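Local coordinates for protein ethylbenzene dehydrogenase beta-subunit (Aromatoleum aromaticum, PDB 2IVF) that is the iron-sulfur subunit of a multi-subunit enzyme, carrying one Fe3-S4 and several other iron-sulfur clusters close to a haem, at residues His153-Ala167 against Ile176-Cys190. Residues are numbered along the deposited sequence; the frame is centred on the assembly and turned at random.
With F3S (Fe3-s4 cluster), chain R; SF4 (iron/sulfur cluster), chain S; HEM (protoporphyrin IX containing Fe), chain X.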
# COMPACT_ATOMS: atom_id res chain seq x y z
N HIS B 153 -16.63 -2.53 23.05
CA HIS B 153 -17.92 -2.14 23.61
C HIS B 153 -18.52 -3.22 24.45
O HIS B 153 -19.68 -3.64 24.28
CB HIS B 153 -18.84 -1.62 22.51
CG HIS B 153 -18.25 -0.45 21.81
ND1 HIS B 153 -18.30 0.82 22.35
CD2 HIS B 153 -17.47 -0.37 20.71
CE1 HIS B 153 -17.63 1.64 21.56
NE2 HIS B 153 -17.13 0.95 20.55
N CYS B 154 -17.69 -3.62 25.40
CA CYS B 154 -17.94 -4.73 26.26
C CYS B 154 -19.27 -4.68 26.99
O CYS B 154 -19.81 -3.61 27.30
CB CYS B 154 -16.79 -4.82 27.27
SG CYS B 154 -15.19 -4.96 26.47
N THR B 155 -19.77 -5.87 27.27
CA THR B 155 -20.99 -6.02 28.10
C THR B 155 -20.68 -5.77 29.56
O THR B 155 -21.51 -5.25 30.31
CB THR B 155 -21.52 -7.45 27.94
OG1 THR B 155 -21.83 -7.67 26.56
CG2 THR B 155 -22.74 -7.68 28.79
N ASN B 156 -19.46 -6.14 29.99
CA ASN B 156 -19.03 -5.86 31.35
C ASN B 156 -17.75 -5.05 31.32
O ASN B 156 -16.68 -5.59 31.62
CB ASN B 156 -18.84 -7.14 32.11
CG ASN B 156 -18.36 -6.90 33.52
OD1 ASN B 156 -18.82 -5.96 34.17
ND2 ASN B 156 -17.38 -7.70 34.00
N PRO B 157 -17.84 -3.77 30.90
CA PRO B 157 -16.65 -2.97 30.62
C PRO B 157 -15.85 -2.65 31.87
O PRO B 157 -16.40 -2.17 32.87
CB PRO B 157 -17.19 -1.70 29.95
CG PRO B 157 -18.63 -1.70 30.17
CD PRO B 157 -19.09 -3.06 30.65
N ALA B 158 -14.56 -2.95 31.81
CA ALA B 158 -13.69 -2.74 32.96
C ALA B 158 -13.37 -1.26 33.10
O ALA B 158 -13.24 -0.77 34.20
CB ALA B 158 -12.46 -3.56 32.84
N CYS B 159 -13.27 -0.58 31.98
CA CYS B 159 -13.03 0.85 31.94
C CYS B 159 -14.06 1.61 32.74
O CYS B 159 -13.73 2.45 33.59
CB CYS B 159 -13.03 1.29 30.49
SG CYS B 159 -14.56 0.94 29.55
N LEU B 160 -15.32 1.32 32.49
CA LEU B 160 -16.43 1.95 33.21
C LEU B 160 -16.36 1.76 34.71
O LEU B 160 -16.61 2.70 35.49
CB LEU B 160 -17.73 1.38 32.67
CG LEU B 160 -19.08 1.95 33.15
CD1 LEU B 160 -20.11 1.63 32.01
CD2 LEU B 160 -19.53 1.38 34.44
N ALA B 161 -16.05 0.53 35.11
CA ALA B 161 -15.96 0.12 36.51
C ALA B 161 -14.85 0.86 37.22
O ALA B 161 -14.99 1.25 38.37
CB ALA B 161 -15.69 -1.39 36.60
N ALA B 162 -13.78 1.10 36.48
CA ALA B 162 -12.57 1.73 36.99
C ALA B 162 -12.67 3.24 37.23
O ALA B 162 -12.05 3.74 38.14
CB ALA B 162 -11.42 1.46 36.01
N CYS B 163 -13.41 3.97 36.40
CA CYS B 163 -13.47 5.43 36.54
C CYS B 163 -14.20 5.86 37.80
O CYS B 163 -15.41 5.59 37.99
CB CYS B 163 -14.06 6.10 35.28
SG CYS B 163 -14.14 7.85 35.50
N PRO B 164 -13.48 6.53 38.71
CA PRO B 164 -14.08 6.96 39.96
C PRO B 164 -14.98 8.20 39.83
O PRO B 164 -15.78 8.46 40.71
CB PRO B 164 -12.87 7.31 40.82
CG PRO B 164 -11.88 7.79 39.83
CD PRO B 164 -12.07 6.95 38.60
N THR B 165 -14.82 8.94 38.74
CA THR B 165 -15.62 10.11 38.46
C THR B 165 -16.91 9.73 37.74
O THR B 165 -17.76 10.56 37.60
CB THR B 165 -14.81 11.15 37.62
OG1 THR B 165 -14.62 10.67 36.29
CG2 THR B 165 -13.45 11.36 38.21
N GLY B 166 -17.03 8.46 37.30
CA GLY B 166 -18.19 7.99 36.52
C GLY B 166 -18.35 8.66 35.16
O GLY B 166 -19.47 8.85 34.70
N ALA B 167 -17.23 9.03 34.53
CA ALA B 167 -17.25 9.68 33.24
C ALA B 167 -17.56 8.69 32.12
O ALA B 167 -17.90 9.10 31.02
CB ALA B 167 -15.93 10.38 32.93
N ILE B 176 -22.96 1.13 23.10
CA ILE B 176 -21.74 1.90 22.88
C ILE B 176 -21.23 2.47 24.19
O ILE B 176 -22.02 3.07 24.98
CB ILE B 176 -21.96 3.04 21.86
CG1 ILE B 176 -22.35 2.44 20.49
CG2 ILE B 176 -20.69 3.88 21.69
CD1 ILE B 176 -22.78 3.52 19.43
N VAL B 177 -19.94 2.22 24.43
CA VAL B 177 -19.27 2.66 25.65
C VAL B 177 -18.55 3.95 25.31
O VAL B 177 -17.85 4.04 24.32
CB VAL B 177 -18.29 1.59 26.18
CG1 VAL B 177 -17.51 2.14 27.42
CG2 VAL B 177 -19.06 0.33 26.50
N LEU B 178 -18.81 4.97 26.10
CA LEU B 178 -18.24 6.29 25.82
C LEU B 178 -17.61 6.92 27.06
O LEU B 178 -18.06 6.70 28.19
CB LEU B 178 -19.35 7.25 25.29
CG LEU B 178 -19.94 6.86 23.91
CD1 LEU B 178 -21.16 7.73 23.65
CD2 LEU B 178 -18.94 7.00 22.74
N VAL B 179 -16.60 7.75 26.82
CA VAL B 179 -16.01 8.62 27.84
C VAL B 179 -16.59 10.03 27.66
O VAL B 179 -16.34 10.68 26.65
CB VAL B 179 -14.46 8.73 27.70
CG1 VAL B 179 -13.92 9.74 28.77
CG2 VAL B 179 -13.78 7.37 27.84
N ASP B 180 -17.36 10.47 28.64
CA ASP B 180 -17.93 11.81 28.66
C ASP B 180 -16.81 12.84 28.79
O ASP B 180 -16.18 12.98 29.85
CB ASP B 180 -18.91 11.90 29.82
CG ASP B 180 -19.46 13.28 30.04
OD1 ASP B 180 -18.82 14.28 29.62
OD2 ASP B 180 -20.54 13.35 30.67
N GLN B 181 -16.53 13.53 27.68
CA GLN B 181 -15.36 14.39 27.59
C GLN B 181 -15.45 15.60 28.49
O GLN B 181 -14.44 16.21 28.79
CB GLN B 181 -15.14 14.82 26.14
CG GLN B 181 -14.81 13.64 25.28
CD GLN B 181 -13.53 12.97 25.74
OE1 GLN B 181 -12.45 13.59 25.68
NE2 GLN B 181 -13.63 11.71 26.22
N GLU B 182 -16.65 15.96 28.93
CA GLU B 182 -16.82 17.08 29.87
C GLU B 182 -16.52 16.69 31.32
O GLU B 182 -16.05 17.52 32.09
CB GLU B 182 -18.26 17.62 29.83
CG GLU B 182 -18.64 18.18 28.48
CD GLU B 182 -20.04 18.82 28.45
OE1 GLU B 182 -20.73 18.88 29.50
OE2 GLU B 182 -20.42 19.30 27.34
N ARG B 183 -16.84 15.47 31.70
CA ARG B 183 -16.67 15.01 33.09
C ARG B 183 -15.28 14.38 33.29
O ARG B 183 -14.76 14.37 34.40
CB ARG B 183 -17.78 14.01 33.39
CG ARG B 183 -17.90 13.46 34.80
CD ARG B 183 -19.34 12.83 35.05
NE ARG B 183 -19.80 12.00 33.91
CZ ARG B 183 -21.07 11.91 33.46
NH1 ARG B 183 -22.04 12.63 34.02
NH2 ARG B 183 -21.35 11.12 32.42
N CYS B 184 -14.69 13.85 32.21
CA CYS B 184 -13.38 13.18 32.28
C CYS B 184 -12.31 14.13 32.83
O CYS B 184 -12.20 15.28 32.39
CB CYS B 184 -12.93 12.65 30.92
SG CYS B 184 -11.35 11.76 30.99
N LYS B 185 -11.55 13.63 33.80
CA LYS B 185 -10.49 14.40 34.47
C LYS B 185 -9.12 13.85 34.09
O LYS B 185 -8.14 14.28 34.65
CB LYS B 185 -10.68 14.28 35.96
CG LYS B 185 -11.98 14.89 36.45
CD LYS B 185 -12.09 14.70 37.92
CE LYS B 185 -13.36 15.27 38.49
NZ LYS B 185 -13.26 15.26 39.96
N GLY B 186 -9.07 12.83 33.23
CA GLY B 186 -7.80 12.24 32.81
C GLY B 186 -7.12 11.41 33.91
O GLY B 186 -5.89 11.28 33.94
N HIS B 187 -7.90 10.86 34.85
CA HIS B 187 -7.32 10.02 35.89
C HIS B 187 -6.64 8.76 35.33
O HIS B 187 -5.71 8.22 35.92
CB HIS B 187 -8.39 9.58 36.91
CG HIS B 187 -8.99 10.70 37.70
ND1 HIS B 187 -8.29 11.83 38.08
CD2 HIS B 187 -10.21 10.79 38.30
CE1 HIS B 187 -9.07 12.59 38.83
NE2 HIS B 187 -10.23 11.97 38.99
N ARG B 188 -7.13 8.27 34.20
CA ARG B 188 -6.51 7.10 33.50
C ARG B 188 -6.55 5.75 34.26
O ARG B 188 -5.90 4.78 33.86
CB ARG B 188 -5.11 7.45 33.04
CG ARG B 188 -5.12 8.38 31.85
CD ARG B 188 -3.72 8.98 31.70
NE ARG B 188 -3.53 10.13 32.56
CZ ARG B 188 -2.38 10.76 32.73
NH1 ARG B 188 -1.27 10.35 32.14
NH2 ARG B 188 -2.36 11.82 33.51
N HIS B 189 -7.41 5.64 35.26
CA HIS B 189 -7.68 4.32 35.86
C HIS B 189 -8.32 3.41 34.83
O HIS B 189 -8.00 2.21 34.77
CB HIS B 189 -8.61 4.47 37.08
CG HIS B 189 -8.09 5.41 38.09
ND1 HIS B 189 -6.91 5.18 38.76
CD2 HIS B 189 -8.58 6.57 38.58
CE1 HIS B 189 -6.69 6.18 39.59
NE2 HIS B 189 -7.69 7.03 39.51
N CYS B 190 -9.19 3.99 34.00
CA CYS B 190 -9.87 3.28 32.91
C CYS B 190 -8.90 2.69 31.96
O CYS B 190 -9.08 1.59 31.48
CB CYS B 190 -10.80 4.22 32.14
SG CYS B 190 -9.92 5.69 31.44
FE1 F3S R . -11.30 10.02 32.50
FE3 F3S R . -12.23 8.40 34.39
FE4 F3S R . -10.55 7.45 32.69
S1 F3S R . -11.61 10.54 34.61
S2 F3S R . -9.29 9.19 32.03
S3 F3S R . -12.56 8.27 32.24
S4 F3S R . -10.57 6.99 34.86
FE1 SF4 S . -11.77 -1.65 26.99
FE2 SF4 S . -13.92 -0.50 27.98
FE3 SF4 S . -14.11 -2.97 26.81
FE4 SF4 S . -13.63 -0.77 25.24
S1 SF4 S . -15.53 -1.21 26.49
S2 SF4 S . -12.52 -2.80 25.18
S3 SF4 S . -12.40 0.51 26.64
S4 SF4 S . -13.00 -2.46 28.76
CHA HEM X . -10.56 13.41 44.27
CHB HEM X . -9.05 16.39 47.76
CHC HEM X . -9.32 12.89 51.10
CHD HEM X . -10.67 9.88 47.55
C1A HEM X . -10.14 14.52 44.95
C2A HEM X . -9.96 15.82 44.38
C3A HEM X . -9.55 16.65 45.35
C4A HEM X . -9.45 15.88 46.56
CMA HEM X . -9.23 18.15 45.23
CAA HEM X . -10.24 16.15 42.90
CBA HEM X . -9.08 15.68 42.04
CGA HEM X . -9.41 16.05 40.62
O1A HEM X . -10.49 16.63 40.35
O2A HEM X . -8.57 15.75 39.75
C1B HEM X . -8.94 15.71 48.95
C2B HEM X . -8.43 16.26 50.19
C3B HEM X . -8.51 15.30 51.11
C4B HEM X . -9.07 14.11 50.50
CMB HEM X . -7.88 17.69 50.34
CAB HEM X . -8.06 15.38 52.58
CBB HEM X . -8.72 14.77 53.55
C1C HEM X . -9.66 11.75 50.42
C2C HEM X . -9.61 10.40 50.94
C3C HEM X . -9.98 9.59 49.92
C4C HEM X . -10.24 10.40 48.76
CMC HEM X . -9.24 10.02 52.39
CAC HEM X . -10.14 8.05 49.90
CBC HEM X . -10.58 7.39 50.97
C1D HEM X . -10.80 10.55 46.38
C2D HEM X . -11.27 9.91 45.17
C3D HEM X . -11.23 11.03 44.13
C4D HEM X . -10.73 12.19 44.83
CMD HEM X . -11.72 8.44 45.02
CAD HEM X . -11.62 11.01 42.65
CBD HEM X . -13.03 11.55 42.52
CGD HEM X . -13.22 12.33 41.25
O1D HEM X . -14.39 12.49 40.85
O2D HEM X . -12.21 12.79 40.68
NA HEM X . -9.81 14.58 46.28
NB HEM X . -9.34 14.42 49.18
NC HEM X . -10.04 11.73 49.08
ND HEM X . -10.49 11.88 46.15
FE HEM X . -9.95 13.17 47.68
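H153 meets V177 edge-on: ND1 takes the backbone N-H of V177 almost in the ring plane, at 3.0 Å and nearly straight (175°). That bond helps fix the turn of the imidazole, while V177, whose CB points toward 153-167, sets CG1 3.8 Å from C159 SG and CG2 beside P157 CG and a sulfur of the iron/sulfur cluster that C154 and C159 bind. Farther along, C159 and C190 pack CB to CB at 4.0 Å, yet their sulfurs part: C159 SG goes to that cluster, C190 SG to an iron of the Fe3-S4 cluster, which C163 and C184 also bind. P164 crosses H189 at about a right angle, its CD 3.5 Å from H189 CD2. The H187 ring, with CG anti to its carbonyl carbon (chi1 -65°), brings CD2 to within 3.3 Å of T165 CG2 and sends NE2 to haem O2D at 2.7 Å. K185, extended beyond CG, brings NZ to that oxygen and to O1A of the other propionate. At the end of 153-167, A167 O accepts from D180 N, and A167 CB packs against C184. Cysteines of one motif divided between two clusters are the hallmark of bacterial-ferredoxin-type dicluster domains, here with the Fe3-S4 site toward the haem propionates.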